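DnaJ homolog subfamily C member 27-A (Xenopus laevis, PDB 6JMG) binds GTP with magnesium as a Rab-family small GTPase fused to a DnaJ domain, and is possibly involved in regulating the MEK/ERK pathway. Local coordinates at residues I20-A25 with A112-E117; W219-V224 with V262-A267. All coordinates share one frame; numbering follows the deposited sequence.

Contact 1: I20-A25 with A112-E117. With GTP (guanosine-5'-triphosphate), chain C.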
loop_
_atom_site.group_PDB
_atom_site.type_symbol
_atom_site.label_atom_id
_atom_site.label_comp_id
_atom_site.label_asym_id
_atom_site.label_seq_id
_atom_site.Cartn_x
_atom_site.Cartn_y
_atom_site.Cartn_z
ATOM N N ILE A 20 0.551 6.875 -9.976
ATOM C CA ILE A 20 1.427 6.104 -10.839
ATOM C C ILE A 20 0.747 4.799 -11.223
ATOM O O ILE A 20 -0.203 4.346 -10.576
ATOM C CB ILE A 20 2.782 5.828 -10.179
ATOM C CG1 ILE A 20 2.605 4.897 -8.998
ATOM C CG2 ILE A 20 3.441 7.137 -9.736
ATOM C CD1 ILE A 20 3.941 4.415 -8.477
ATOM N N SER A 21 1.265 4.182 -12.280
ATOM C CA SER A 21 0.809 2.877 -12.747
ATOM C C SER A 21 1.936 1.858 -12.638
ATOM O O SER A 21 3.084 2.149 -12.986
ATOM C CB SER A 21 0.359 2.961 -14.203
ATOM O OG SER A 21 1.488 3.265 -15.021
ATOM N N MET A 22 1.605 0.649 -12.211
ATOM C CA MET A 22 2.604 -0.402 -12.106
ATOM C C MET A 22 2.005 -1.696 -12.647
ATOM O O MET A 22 0.792 -1.929 -12.555
ATOM C CB MET A 22 3.099 -0.610 -10.653
ATOM C CG MET A 22 3.698 0.611 -9.965
ATOM S SD MET A 22 4.229 0.405 -8.236
ATOM C CE MET A 22 4.234 -1.358 -8.093
ATOM N N GLY A 23 2.866 -2.531 -13.204
ATOM C CA GLY A 23 2.489 -3.835 -13.715
ATOM C C GLY A 23 3.278 -4.165 -14.972
ATOM O O GLY A 23 3.877 -3.300 -15.621
ATOM N N ASN A 24 3.261 -5.446 -15.334
ATOM C CA ASN A 24 4.104 -5.952 -16.409
ATOM C C ASN A 24 3.778 -5.278 -17.745
ATOM O O ASN A 24 2.760 -4.599 -17.913
ATOM C CB ASN A 24 3.955 -7.468 -16.511
ATOM C CG ASN A 24 4.708 -8.212 -15.398
ATOM O OD1 ASN A 24 5.244 -7.601 -14.476
ATOM N ND2 ASN A 24 4.755 -9.534 -15.496
ATOM N N ALA A 25 4.683 -5.455 -18.701
ATOM C CA ALA A 25 4.461 -4.910 -20.033
ATOM C C ALA A 25 3.252 -5.562 -20.702
ATOM O O ALA A 25 2.932 -6.730 -20.451
ATOM C CB ALA A 25 5.699 -5.104 -20.903
ATOM N N ALA A 112 7.339 -5.200 -3.918
ATOM C CA ALA A 112 8.684 -5.196 -3.361
ATOM C C ALA A 112 9.523 -4.078 -3.962
ATOM O O ALA A 112 10.267 -3.389 -3.252
ATOM C CB ALA A 112 9.353 -6.549 -3.602
ATOM N N GLU A 113 9.413 -3.883 -5.272
ATOM C CA GLU A 113 10.228 -2.873 -5.929
ATOM C C GLU A 113 9.840 -1.478 -5.469
ATOM O O GLU A 113 10.707 -0.654 -5.162
ATOM C CB GLU A 113 10.090 -3.012 -7.437
ATOM C CG GLU A 113 10.614 -1.845 -8.184
ATOM C CD GLU A 113 10.643 -2.109 -9.646
ATOM O OE1 GLU A 113 10.455 -1.144 -10.414
ATOM O OE2 GLU A 113 10.836 -3.288 -10.018
ATOM N N MET A 114 8.544 -1.214 -5.364
ATOM C CA MET A 114 8.102 0.053 -4.803
ATOM C C MET A 114 8.545 0.193 -3.356
ATOM O O MET A 114 9.098 1.228 -2.969
ATOM C CB MET A 114 6.577 0.174 -4.896
ATOM C CG MET A 114 6.045 1.552 -4.493
ATOM S SD MET A 114 4.253 1.690 -4.415
ATOM C CE MET A 114 4.100 3.459 -4.506
ATOM N N LYS A 115 8.341 -0.857 -2.547
ATOM C CA LYS A 115 8.647 -0.758 -1.122
ATOM C C LYS A 115 10.111 -0.432 -0.861
ATOM O O LYS A 115 10.409 0.275 0.110
ATOM C CB LYS A 115 8.276 -2.044 -0.392
ATOM C CG LYS A 115 6.978 -1.982 0.380
ATOM C CD LYS A 115 6.575 -3.365 0.910
ATOM C CE LYS A 115 5.109 -3.410 1.344
ATOM N NZ LYS A 115 4.582 -4.808 1.433
ATOM N N GLN A 116 11.046 -0.902 -1.697
ATOM C CA GLN A 116 12.412 -0.488 -1.397
ATOM C C GLN A 116 12.740 0.923 -1.856
ATOM O O GLN A 116 13.655 1.536 -1.300
ATOM C CB GLN A 116 13.486 -1.437 -1.899
ATOM C CG GLN A 116 14.501 -1.353 -0.734
ATOM C CD GLN A 116 15.767 -2.154 -0.848
ATOM O OE1 GLN A 116 16.824 -1.728 -0.355
ATOM N NE2 GLN A 116 15.680 -3.329 -1.458
ATOM N N GLU A 117 12.068 1.441 -2.877
ATOM C CA GLU A 117 12.394 2.800 -3.279
ATOM C C GLU A 117 11.867 3.829 -2.295
ATOM O O GLU A 117 12.172 5.018 -2.445
ATOM C CB GLU A 117 11.849 3.085 -4.672
ATOM C CG GLU A 117 12.894 3.670 -5.586
ATOM C CD GLU A 117 14.194 2.891 -5.553
ATOM O OE1 GLU A 117 15.227 3.506 -5.209
ATOM O OE2 GLU A 117 14.180 1.674 -5.884
HETATM P PG GTP C . 3.814 -0.997 -21.296
HETATM O O1G GTP C . 3.677 0.510 -21.333
HETATM O O2G GTP C . 4.235 -1.491 -19.935
HETATM O O3G GTP C . 4.843 -1.430 -22.325
HETATM O O3B GTP C . 2.410 -1.756 -21.565
HETATM P PB GTP C . 0.993 -1.224 -21.015
HETATM O O1B GTP C . 0.684 -1.798 -19.658
HETATM O O2B GTP C . 0.865 0.280 -20.951
HETATM O O3A GTP C . -0.048 -1.886 -22.048
HETATM P PA GTP C . -0.905 -1.017 -23.089
HETATM O O1A GTP C . -1.866 -0.074 -22.406
HETATM O O2A GTP C . -0.021 -0.255 -24.031
HETATM O "O5'" GTP C . -1.641 -2.209 -23.851
HETATM C "C5'" GTP C . -0.880 -3.255 -24.405
HETATM C "C4'" GTP C . -1.701 -3.868 -25.534
HETATM O "O4'" GTP C . -2.830 -4.473 -24.964
HETATM C "C3'" GTP C . -2.238 -2.871 -26.530
HETATM O "O3'" GTP C . -2.214 -3.559 -27.742
HETATM C "C2'" GTP C . -3.688 -2.650 -26.171
HETATM O "O2'" GTP C . -4.549 -2.477 -27.273
HETATM C "C1'" GTP C . -4.030 -3.961 -25.534
HETATM N N9 GTP C . -5.031 -3.803 -24.479
HETATM C C8 GTP C . -4.965 -2.965 -23.393
HETATM N N7 GTP C . -6.079 -3.165 -22.638
HETATM C C5 GTP C . -6.841 -4.112 -23.231
HETATM C C6 GTP C . -8.055 -4.685 -22.886
HETATM O O6 GTP C . -8.655 -4.333 -21.874
HETATM N N1 GTP C . -8.588 -5.676 -23.684
HETATM C C2 GTP C . -7.934 -6.087 -24.820
HETATM N N2 GTP C . -8.486 -7.030 -25.572
HETATM N N3 GTP C . -6.722 -5.514 -25.166
HETATM C C4 GTP C . -6.190 -4.537 -24.385
#
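Ser21 OG is gripped by Met72 N and the carboxylate oxygen Asp71 OD1. Ser21 stands in the sequence between Ile20 and Met22, the two strand residues that touch Met114. The contact belongs to the Ras-like P-loop fold. Strand 15-22 is a central strand of the sheet, and helix 107-117 lies against one of its faces. Ser21 bonds to the neighbouring strand 63-72, while Ile20 and Met22 turn toward the helix.

Met114 is the helix residue that meets them both. Its CG is anti to the backbone N (chi1 -173°), and with the chain extended beyond CG this carries the methyl to Ile20. Met114 CE lies 4.1 Å from Ile20 CD1, and the two side chains meet tip to tip. Met22 approaches differently. Its side chain crosses that of Met114 at about a right angle, with Met22 SD 4.0 Å from Met114 SD. The same sulfur of Met22 lies 4.1 Å from Met114 CB, near the root of the chain. The backbones stay well apart, with Met22 CA 9.2 Å from Met114 CA. The long side chains bridge that gap, and all three are buried.

Val92 and Leu94 of strand 91-97, together with Tyr86, add to this apolar layer. Beside Met114, Glu113 OE1 forms a salt bridge with Arg82 NH2 and a hydrogen bond with Tyr86 OH.

Beyond Met22 the chain runs into the phosphate-binding loop. At the backbone angles of Gly23 (phi 144°) a CB would press on Met22 O, which calls for glycine. Asn24 OD1 is held by Ser106 OG and Trp110 NE1, tying the loop to helix 107-117 and its approach. At the nucleotide, Ala25 CA lies 3.4 Å from the gamma-phosphate oxygen GTP O2G.

Contact 2: W219-V224 with V262-A267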
loop_
_atom_site.group_PDB
_atom_site.type_symbol
_atom_site.label_atom_id
_atom_site.label_comp_id
_atom_site.label_asym_id
_atom_site.label_seq_id
_atom_site.Cartn_x
_atom_site.Cartn_y
_atom_site.Cartn_z
ATOM N N TRP A 219 11.522 -6.574 29.573
ATOM C CA TRP A 219 12.085 -7.531 28.636
ATOM C C TRP A 219 10.980 -8.389 28.058
ATOM O O TRP A 219 10.841 -8.509 26.833
ATOM C CB TRP A 219 13.149 -8.387 29.332
ATOM C CG TRP A 219 14.480 -7.675 29.552
ATOM C CD1 TRP A 219 15.456 -7.437 28.610
ATOM C CD2 TRP A 219 14.976 -7.127 30.781
ATOM N NE1 TRP A 219 16.513 -6.776 29.178
ATOM C CE2 TRP A 219 16.250 -6.576 30.510
ATOM C CE3 TRP A 219 14.470 -7.045 32.082
ATOM C CZ2 TRP A 219 17.023 -5.953 31.497
ATOM C CZ3 TRP A 219 15.244 -6.423 33.067
ATOM C CH2 TRP A 219 16.505 -5.885 32.765
ATOM N N ASP A 220 10.146 -8.954 28.931
ATOM C CA ASP A 220 9.096 -9.836 28.450
ATOM C C ASP A 220 7.993 -9.060 27.740
ATOM O O ASP A 220 7.293 -9.626 26.894
ATOM C CB ASP A 220 8.559 -10.677 29.615
ATOM C CG ASP A 220 9.653 -11.537 30.265
ATOM O OD1 ASP A 220 10.577 -11.973 29.532
ATOM O OD2 ASP A 220 9.596 -11.775 31.498
ATOM N N MET A 221 7.849 -7.766 28.033
ATOM C CA MET A 221 6.815 -6.975 27.376
ATOM C C MET A 221 7.055 -6.864 25.877
ATOM O O MET A 221 6.103 -6.898 25.092
ATOM C CB MET A 221 6.746 -5.590 27.997
ATOM C CG MET A 221 5.364 -5.218 28.413
ATOM S SD MET A 221 5.287 -3.519 28.931
ATOM C CE MET A 221 5.712 -3.642 30.682
ATOM N N LEU A 222 8.316 -6.747 25.454
ATOM C CA LEU A 222 8.635 -6.710 24.030
ATOM C C LEU A 222 9.055 -8.065 23.474
ATOM O O LEU A 222 9.299 -8.171 22.265
ATOM C CB LEU A 222 9.745 -5.692 23.740
ATOM C CG LEU A 222 9.683 -4.244 24.244
ATOM C CD1 LEU A 222 11.013 -3.597 23.981
ATOM C CD2 LEU A 222 8.579 -3.441 23.578
ATOM N N GLY A 223 9.144 -9.096 24.314
ATOM C CA GLY A 223 9.491 -10.427 23.849
ATOM C C GLY A 223 10.964 -10.610 23.537
ATOM O O GLY A 223 11.328 -11.041 22.437
ATOM N N VAL A 224 11.817 -10.294 24.513
ATOM C CA VAL A 224 13.266 -10.301 24.350
ATOM C C VAL A 224 13.871 -10.653 25.698
ATOM O O VAL A 224 13.285 -10.378 26.748
ATOM C CB VAL A 224 13.824 -8.940 23.859
ATOM C CG1 VAL A 224 13.590 -8.757 22.375
ATOM C CG2 VAL A 224 13.203 -7.795 24.648
ATOM N N VAL A 262 6.055 1.619 24.405
ATOM C CA VAL A 262 6.966 2.750 24.276
ATOM C C VAL A 262 7.866 2.855 25.502
ATOM O O VAL A 262 9.091 2.935 25.388
ATOM C CB VAL A 262 6.164 4.039 24.058
ATOM C CG1 VAL A 262 7.059 5.257 24.258
ATOM C CG2 VAL A 262 5.516 3.980 22.688
ATOM N N ASN A 263 7.277 2.780 26.690
ATOM C CA ASN A 263 8.063 2.995 27.896
ATOM C C ASN A 263 9.010 1.849 28.161
ATOM O O ASN A 263 10.092 2.068 28.715
ATOM C CB ASN A 263 7.157 3.208 29.098
ATOM C CG ASN A 263 6.541 4.567 29.100
ATOM O OD1 ASN A 263 7.013 5.474 28.398
ATOM N ND2 ASN A 263 5.475 4.733 29.874
ATOM N N ALA A 264 8.608 0.629 27.809
ATOM C CA ALA A 264 9.492 -0.516 27.960
ATOM C C ALA A 264 10.721 -0.353 27.088
ATOM O O ALA A 264 11.851 -0.557 27.542
ATOM C CB ALA A 264 8.750 -1.811 27.606
ATOM N N ARG A 265 10.514 -0.006 25.818
ATOM C CA ARG A 265 11.643 0.196 24.918
ATOM C C ARG A 265 12.661 1.149 25.518
ATOM O O ARG A 265 13.867 0.885 25.487
ATOM C CB ARG A 265 11.170 0.725 23.569
ATOM C CG ARG A 265 12.277 1.312 22.741
ATOM C CD ARG A 265 11.855 1.533 21.283
ATOM N NE ARG A 265 12.925 2.163 20.504
ATOM C CZ ARG A 265 13.316 3.435 20.628
ATOM N NH1 ARG A 265 12.735 4.256 21.510
ATOM N NH2 ARG A 265 14.301 3.882 19.863
ATOM N N THR A 266 12.201 2.254 26.101
ATOM C CA THR A 266 13.194 3.197 26.590
ATOM C C THR A 266 13.815 2.696 27.885
ATOM O O THR A 266 14.992 2.958 28.148
ATOM C CB THR A 266 12.591 4.626 26.682
ATOM O OG1 THR A 266 11.966 4.870 27.937
ATOM C CG2 THR A 266 11.563 4.868 25.569
ATOM N N ALA A 267 13.097 1.880 28.649
ATOM C CA ALA A 267 13.713 1.290 29.832
ATOM C C ALA A 267 14.890 0.406 29.436
ATOM O O ALA A 267 15.981 0.509 30.008
ATOM C CB ALA A 267 12.682 0.490 30.627
#
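Met221 and Leu222 lie against Ala264 and Arg265 where the short helix 218-222 of the J domain packs on the long helix 254-278. These elements correspond to the first and third helices of the DnaJ fold. Helix 230-244, the second, meets Leu222 through Leu240.

Ala264 is buried, and its methyl points at the short helix. Met221 SD is 4.1 Å from Ala264 CB. Leu222 CG reaches the same methyl, 4.3 Å from Ala264 CB. Two side chains thus share one small partner. The small size of Ala264 fits a close approach of the backbones, with Met221 CA 7.0 Å from Ala264 CA.

Leu222 also touches main chain. Its first torsion (chi1 -51°) swings CG to the far side from its own carbonyl carbon and helps bring the CD1 branch onto the long helix. Leu222 CD1 lies 4.0 Å from Arg265 CA, and so packs on the surface of the helix at the root of the arginine. Leu222 is buried and also touches Val261 and Leu268, which makes it part of the core shared by the three helices.

Polar bonds lie within each side or lead outside the pair. The short helix ends in a Schellman motif, with Val224 N bonded to Trp219 O at 3.1 Å and a weak bond from Gly223 N to Asp220 O. Gly223, with phi 76°, is the C-prime residue. On the other side, Arg265 NE bonds to Asn234 OD1 of helix 230-244.

The two segments are therefore joined by shape and apolar burial alone, without directional bonds between them. Arg265 offers its CA and CB to Leu222, while its NE turns to another helix.

Contact 1 and contact 2 lie in different domains, the Ras-like GTPase and the DnaJ domain, and share no helix or strand. Their centres are 36 Å apart and their nearest atoms about 20 Å. Both segments of contact 1 precede those of contact 2. Contact 1 sets a helix on a sheet, and its touching residues are all buried. Contact 2 sets helix on helix and is only partly buried, with an arginine at its margin. Both are apolar, but contact 1 spans a wide gap with two methionines and an isoleucine; in contact 2 a methionine and a leucine close on a small alanine. Only contact 1 runs on into a nucleotide site; contact 2 lies far from the nucleotide.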